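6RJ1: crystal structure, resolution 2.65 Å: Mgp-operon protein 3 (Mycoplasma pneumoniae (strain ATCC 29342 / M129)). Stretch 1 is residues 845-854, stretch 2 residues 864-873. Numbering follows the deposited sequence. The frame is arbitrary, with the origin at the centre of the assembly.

Stretch 1, residues 845-854: AVDLTTLKDV
Stretch 2 864-873: FYTFDNGEKP

Two stretches of one chain of Mgp-operon protein 3 meet as antiparallel strands, 851-854 and 864-868, whose N-to-C directions differ by 159° and whose axes approach to 4.4 Å. Before its strand, stretch 1 runs as a loop that turns through Leu848 (phi/psi -70/-16), Thr849 (-81/-13) and Thr850 (-95/11); after its strand, stretch 2 enters a 3-10 segment, 869-871. Leu851 faces Phe867 in a non-hydrogen-bonded pair (CA to CA 4.3 Å), Asp853 faces Thr866 in a hydrogen-bonded pair (4.9 Å between CA atoms), and Val854 faces Tyr865 in another non-hydrogen-bonded pair (CA to CA 4.7 Å). Between the first two pairs the register shifts by one: a beta bulge, with Lys852 at -105/-30 as the extra residue. The bulge lets Thr866 O accept twice, from Lys852 N at 2.8 Å and Asp853 N at 3.2 Å, while Thr866 N donates to Asp853 O at 2.8 Å. Asp868 N donates to Thr850 O at 2.9 Å, nearly straight at 165°, tying the turn to the strand end. Beside these bonds, Val854 CA lies 3.4 Å from Phe864 O in a CA-H...O contact.

Leu851, Val854, Tyr865 and Phe867 share one face of the sheet. The Phe867 ring (chi1 -70°, m; chi2 -89°) is sandwiched: Val846 CG1 sits over one face, 3.6 Å from the ring centroid, and Leu851 CD1 over the opposite face at 4.0 Å from that centroid. Leu851 (chi1 t, chi2 p) also sets CD1 at the edge of the Tyr865 ring, 3.6 Å from Tyr865 CD2, so one methyl bridges both aromatics. Val854 (chi1 t) places CG1 over a face of Tyr865 (chi1 m), 3.5 Å from the ring centroid. Leu848 CD2 adds an apolar contact to Phe867 CZ at 4.0 Å.

Asp847 organises the turn: its OD1 accepts from Thr849 N at 3.1 Å and Thr849 OG1 at 2.7 Å, and its O accepts from Thr850 OG1 at 2.7 Å. This holds Thr850 (chi1 p) with OG1 at the edge of the Phe867 ring, while Thr850 CG2 packs 3.6 Å from Lys872 CG. In stretch 2, Gly870 N donates to Asp868 OD1 at 3.1 Å.

On the other face, Asp853 CB and Thr866 CB lie 4.1 Å apart. Charge pairing across the contact is loose: Asp847 OD2 to Lys872 NZ is 4.5 Å and Lys852 NZ to Asp868 OD2 4.2 Å, both beyond a salt bridge.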

ATOM      1  N   ALA A 845     -17.372  -9.105   7.324  1.00 71.62           N
ATOM      2  CA  ALA A 845     -17.931  -8.256   8.372  1.00 70.84           C
ATOM      3  C   ALA A 845     -16.832  -7.748   9.312  1.00 73.96           C
ATOM      4  O   ALA A 845     -17.072  -6.810  10.076  1.00 74.54           O
ATOM      5  CB  ALA A 845     -18.980  -9.033   9.158  1.00 71.33           C
ATOM      6  N   VAL A 846     -15.634  -8.373   9.250  1.00 68.21           N
ATOM      7  CA  VAL A 846     -14.439  -8.055  10.041  1.00 66.56           C
ATOM      8  C   VAL A 846     -13.755  -6.797   9.489  1.00 69.21           C
ATOM      9  O   VAL A 846     -13.485  -6.724   8.289  1.00 68.12           O
ATOM     10  CB  VAL A 846     -13.450  -9.259  10.067  1.00 69.63           C
ATOM     11  CG1 VAL A 846     -12.190  -8.944  10.861  1.00 68.96           C
ATOM     12  CG2 VAL A 846     -14.118 -10.523  10.603  1.00 69.44           C
ATOM     13  N   ASP A 847     -13.438  -5.837  10.386  1.00 65.85           N
ATOM     14  CA  ASP A 847     -12.727  -4.589  10.064  1.00 64.86           C
ATOM     15  C   ASP A 847     -11.260  -4.920   9.847  1.00 66.81           C
ATOM     16  O   ASP A 847     -10.553  -5.231  10.805  1.00 65.08           O
ATOM     17  CB  ASP A 847     -12.877  -3.576  11.212  1.00 66.59           C
ATOM     18  CG  ASP A 847     -12.566  -2.143  10.851  1.00 79.76           C
ATOM     19  OD1 ASP A 847     -11.634  -1.919  10.044  1.00 82.73           O
ATOM     20  OD2 ASP A 847     -13.248  -1.242  11.376  1.00 83.04           O
ATOM     21  N   LEU A 848     -10.804  -4.866   8.589  1.00 63.79           N
ATOM     22  CA  LEU A 848      -9.421  -5.200   8.244  1.00 63.76           C
ATOM     23  C   LEU A 848      -8.383  -4.170   8.737  1.00 67.06           C
ATOM     24  O   LEU A 848      -7.195  -4.488   8.782  1.00 66.03           O
ATOM     25  CB  LEU A 848      -9.265  -5.458   6.732  1.00 63.73           C
ATOM     26  CG  LEU A 848     -10.023  -6.642   6.147  1.00 68.20           C
ATOM     27  CD1 LEU A 848      -9.879  -6.679   4.622  1.00 68.43           C
ATOM     28  CD2 LEU A 848      -9.584  -7.973   6.776  1.00 69.27           C
ATOM     29  N   THR A 849      -8.829  -2.957   9.125  1.00 63.00           N
ATOM     30  CA  THR A 849      -7.935  -1.902   9.622  1.00 62.30           C
ATOM     31  C   THR A 849      -7.594  -2.114  11.104  1.00 65.88           C
ATOM     32  O   THR A 849      -6.690  -1.453  11.618  1.00 65.29           O
ATOM     33  CB  THR A 849      -8.551  -0.497   9.408  1.00 68.76           C
ATOM     34  OG1 THR A 849      -9.569  -0.233  10.387  1.00 67.68           O
ATOM     35  CG2 THR A 849      -9.092  -0.285   8.008  1.00 66.07           C
ATOM     36  N   THR A 850      -8.334  -3.009  11.792  1.00 62.67           N
ATOM     37  CA  THR A 850      -8.182  -3.254  13.229  1.00 62.73           C
ATOM     38  C   THR A 850      -7.269  -4.436  13.587  1.00 66.90           C
ATOM     39  O   THR A 850      -7.233  -4.830  14.756  1.00 66.13           O
ATOM     40  CB  THR A 850      -9.552  -3.399  13.891  1.00 69.61           C
ATOM     41  OG1 THR A 850     -10.221  -4.537  13.359  1.00 71.02           O
ATOM     42  CG2 THR A 850     -10.405  -2.153  13.765  1.00 67.18           C
ATOM     43  N   LEU A 851      -6.520  -4.981  12.607  1.00 64.00           N
ATOM     44  CA  LEU A 851      -5.621  -6.108  12.848  1.00 64.37           C
ATOM     45  C   LEU A 851      -4.584  -5.777  13.908  1.00 70.23           C
ATOM     46  O   LEU A 851      -3.836  -4.808  13.767  1.00 70.30           O
ATOM     47  CB  LEU A 851      -4.957  -6.602  11.551  1.00 64.33           C
ATOM     48  CG  LEU A 851      -3.941  -7.745  11.711  1.00 69.01           C
ATOM     49  CD1 LEU A 851      -4.622  -9.094  11.790  1.00 69.63           C
ATOM     50  CD2 LEU A 851      -2.961  -7.735  10.599  1.00 71.46           C
ATOM     51  N   LYS A 852      -4.569  -6.559  14.991  1.00 67.98           N
ATOM     52  CA  LYS A 852      -3.611  -6.306  16.053  1.00 68.27           C
ATOM     53  C   LYS A 852      -2.476  -7.331  16.042  1.00 73.53           C
ATOM     54  O   LYS A 852      -1.350  -6.973  16.390  1.00 74.24           O
ATOM     55  CB  LYS A 852      -4.304  -6.153  17.424  1.00 70.11           C
ATOM     56  CG  LYS A 852      -4.226  -7.334  18.374  1.00 87.08           C
ATOM     57  CD  LYS A 852      -3.608  -6.903  19.690  1.00 99.29           C
ATOM     58  CE  LYS A 852      -3.971  -7.809  20.838  1.00106.97           C
ATOM     59  NZ  LYS A 852      -3.620  -7.184  22.143  1.00115.44           N
ATOM     60  N   ASP A 853      -2.741  -8.573  15.595  1.00 69.99           N
ATOM     61  CA  ASP A 853      -1.703  -9.598  15.597  1.00 70.38           C
ATOM     62  C   ASP A 853      -1.867 -10.692  14.545  1.00 73.48           C
ATOM     63  O   ASP A 853      -2.987 -11.055  14.185  1.00 73.59           O
ATOM     64  CB  ASP A 853      -1.608 -10.222  17.008  1.00 73.22           C
ATOM     65  CG  ASP A 853      -0.636 -11.373  17.121  1.00 93.49           C
ATOM     66  OD1 ASP A 853       0.599 -11.120  17.085  1.00 96.54           O
ATOM     67  OD2 ASP A 853      -1.101 -12.530  17.213  1.00100.96           O
ATOM     68  N   VAL A 854      -0.731 -11.213  14.053  1.00 68.93           N
ATOM     69  CA  VAL A 854      -0.691 -12.358  13.144  1.00 68.83           C
ATOM     70  C   VAL A 854       0.299 -13.355  13.729  1.00 73.63           C
ATOM     71  O   VAL A 854       1.416 -12.970  14.080  1.00 73.71           O
ATOM     72  CB  VAL A 854      -0.371 -12.066  11.658  1.00 72.49           C
ATOM     73  CG1 VAL A 854      -0.783 -13.248  10.793  1.00 71.83           C
ATOM     74  CG2 VAL A 854      -1.050 -10.797  11.169  1.00 72.56           C
ATOM     75  N   PHE A 864      -3.122 -17.381  12.458  1.00 68.60           N
ATOM     76  CA  PHE A 864      -4.184 -16.807  13.277  1.00 67.48           C
ATOM     77  C   PHE A 864      -4.106 -15.293  13.226  1.00 68.63           C
ATOM     78  O   PHE A 864      -3.081 -14.716  13.589  1.00 68.07           O
ATOM     79  CB  PHE A 864      -4.133 -17.346  14.716  1.00 69.51           C
ATOM     80  CG  PHE A 864      -4.375 -18.832  14.821  1.00 71.55           C
ATOM     81  CD1 PHE A 864      -5.663 -19.351  14.755  1.00 74.86           C
ATOM     82  CD2 PHE A 864      -3.314 -19.714  14.993  1.00 74.29           C
ATOM     83  CE1 PHE A 864      -5.883 -20.729  14.841  1.00 76.35           C
ATOM     84  CE2 PHE A 864      -3.536 -21.092  15.079  1.00 77.26           C
ATOM     85  CZ  PHE A 864      -4.819 -21.591  15.005  1.00 75.63           C
ATOM     86  N   TYR A 865      -5.175 -14.659  12.718  1.00 64.40           N
ATOM     87  CA  TYR A 865      -5.293 -13.204  12.563  1.00 63.77           C
ATOM     88  C   TYR A 865      -6.192 -12.635  13.644  1.00 69.42           C
ATOM     89  O   TYR A 865      -7.393 -12.920  13.659  1.00 68.85           O
ATOM     90  CB  TYR A 865      -5.834 -12.850  11.174  1.00 63.87           C
ATOM     91  CG  TYR A 865      -4.818 -13.009  10.068  1.00 64.32           C
ATOM     92  CD1 TYR A 865      -4.516 -14.268   9.545  1.00 66.34           C
ATOM     93  CD2 TYR A 865      -4.170 -11.902   9.527  1.00 63.99           C
ATOM     94  CE1 TYR A 865      -3.561 -14.421   8.536  1.00 67.93           C
ATOM     95  CE2 TYR A 865      -3.229 -12.040   8.508  1.00 64.63           C
ATOM     96  CZ  TYR A 865      -2.926 -13.301   8.016  1.00 72.73           C
ATOM     97  OH  TYR A 865      -1.991 -13.439   7.019  1.00 70.27           O
ATOM     98  N   THR A 866      -5.602 -11.861  14.565  1.00 66.59           N
ATOM     99  CA  THR A 866      -6.325 -11.246  15.668  1.00 66.40           C
ATOM    100  C   THR A 866      -6.710  -9.821  15.309  1.00 70.31           C
ATOM    101  O   THR A 866      -5.868  -9.031  14.890  1.00 70.45           O
ATOM    102  CB  THR A 866      -5.541 -11.380  16.974  1.00 75.44           C
ATOM    103  OG1 THR A 866      -5.206 -12.758  17.172  1.00 77.86           O
ATOM    104  CG2 THR A 866      -6.317 -10.872  18.177  1.00 70.65           C
ATOM    105  N   PHE A 867      -7.994  -9.513  15.456  1.00 66.35           N
ATOM    106  CA  PHE A 867      -8.567  -8.199  15.173  1.00 65.97           C
ATOM    107  C   PHE A 867      -9.122  -7.594  16.452  1.00 69.91           C
ATOM    108  O   PHE A 867      -9.940  -8.218  17.128  1.00 69.35           O
ATOM    109  CB  PHE A 867      -9.678  -8.335  14.127  1.00 67.68           C
ATOM    110  CG  PHE A 867      -9.139  -8.686  12.762  1.00 69.04           C
ATOM    111  CD1 PHE A 867      -8.768  -7.687  11.868  1.00 71.00           C
ATOM    112  CD2 PHE A 867      -9.001 -10.015  12.369  1.00 70.13           C
ATOM    113  CE1 PHE A 867      -8.262  -8.007  10.610  1.00 71.17           C
ATOM    114  CE2 PHE A 867      -8.493 -10.331  11.109  1.00 72.41           C
ATOM    115  CZ  PHE A 867      -8.112  -9.323  10.248  1.00 70.20           C
ATOM    116  N   ASP A 868      -8.687  -6.379  16.773  1.00 66.48           N
ATOM    117  CA  ASP A 868      -9.072  -5.658  17.980  1.00 66.47           C
ATOM    118  C   ASP A 868      -9.927  -4.450  17.607  1.00 71.10           C
ATOM    119  O   ASP A 868      -9.438  -3.564  16.912  1.00 71.02           O
ATOM    120  CB  ASP A 868      -7.786  -5.208  18.707  1.00 68.61           C
ATOM    121  CG  ASP A 868      -7.901  -4.793  20.162  1.00 84.14           C
ATOM    122  OD1 ASP A 868      -8.984  -4.291  20.560  1.00 86.17           O
ATOM    123  OD2 ASP A 868      -6.895  -4.943  20.903  1.00 90.37           O
ATOM    124  N   ASN A 869     -11.193  -4.401  18.080  1.00 67.79           N
ATOM    125  CA  ASN A 869     -12.128  -3.288  17.844  1.00 67.30           C
ATOM    126  C   ASN A 869     -11.668  -1.943  18.444  1.00 71.37           C
ATOM    127  O   ASN A 869     -12.097  -0.893  17.969  1.00 70.34           O
ATOM    128  CB  ASN A 869     -13.532  -3.650  18.320  1.00 68.08           C
ATOM    129  CG  ASN A 869     -14.247  -4.660  17.446  1.00 87.86           C
ATOM    130  OD1 ASN A 869     -13.818  -4.986  16.331  1.00 82.56           O
ATOM    131  ND2 ASN A 869     -15.364  -5.175  17.931  1.00 77.72           N
ATOM    132  N   GLY A 870     -10.779  -1.995  19.443  1.00 68.81           N
ATOM    133  CA  GLY A 870     -10.195  -0.825  20.096  1.00 68.93           C
ATOM    134  C   GLY A 870      -9.240  -0.055  19.203  1.00 73.95           C
ATOM    135  O   GLY A 870      -8.886   1.093  19.498  1.00 73.97           O
ATOM    136  N   GLU A 871      -8.818  -0.691  18.095  1.00 70.63           N
ATOM    137  CA  GLU A 871      -7.936  -0.124  17.084  1.00 70.45           C
ATOM    138  C   GLU A 871      -8.693   0.806  16.114  1.00 74.10           C
ATOM    139  O   GLU A 871      -8.060   1.419  15.264  1.00 75.20           O
ATOM    140  CB  GLU A 871      -7.176  -1.242  16.342  1.00 72.05           C
ATOM    141  CG  GLU A 871      -5.667  -1.215  16.547  1.00 87.22           C
ATOM    142  CD  GLU A 871      -5.156  -1.600  17.925  1.00120.87           C
ATOM    143  OE1 GLU A 871      -5.492  -2.705  18.409  1.00121.37           O
ATOM    144  OE2 GLU A 871      -4.399  -0.797  18.516  1.00123.54           O
ATOM    145  N   LYS A 872     -10.030   0.926  16.254  1.00 69.93           N
ATOM    146  CA  LYS A 872     -10.888   1.808  15.445  1.00 69.04           C
ATOM    147  C   LYS A 872     -10.703   3.273  15.877  1.00 73.15           C
ATOM    148  O   LYS A 872     -10.404   3.500  17.054  1.00 73.18           O
ATOM    149  CB  LYS A 872     -12.372   1.441  15.652  1.00 70.36           C
ATOM    150  CG  LYS A 872     -12.858   0.262  14.841  1.00 72.36           C
ATOM    151  CD  LYS A 872     -14.353   0.072  15.000  1.00 77.82           C
ATOM    152  CE  LYS A 872     -14.861  -1.161  14.302  1.00 82.81           C
ATOM    153  NZ  LYS A 872     -15.212  -2.236  15.264  1.00 97.31           N
ATOM    154  N   PRO A 873     -10.941   4.289  15.001  1.00 70.02           N
ATOM    155  CA  PRO A 873     -10.833   5.696  15.457  1.00 69.75           C
ATOM    156  C   PRO A 873     -11.907   6.037  16.487  1.00 72.06           C
ATOM    157  O   PRO A 873     -12.925   5.355  16.532  1.00 70.42           O
ATOM    158  CB  PRO A 873     -11.036   6.511  14.173  1.00 71.61           C
ATOM    159  CG  PRO A 873     -10.852   5.533  13.045  1.00 76.14           C
ATOM    160  CD  PRO A 873     -11.320   4.224  13.573  1.00 71.90           C
TER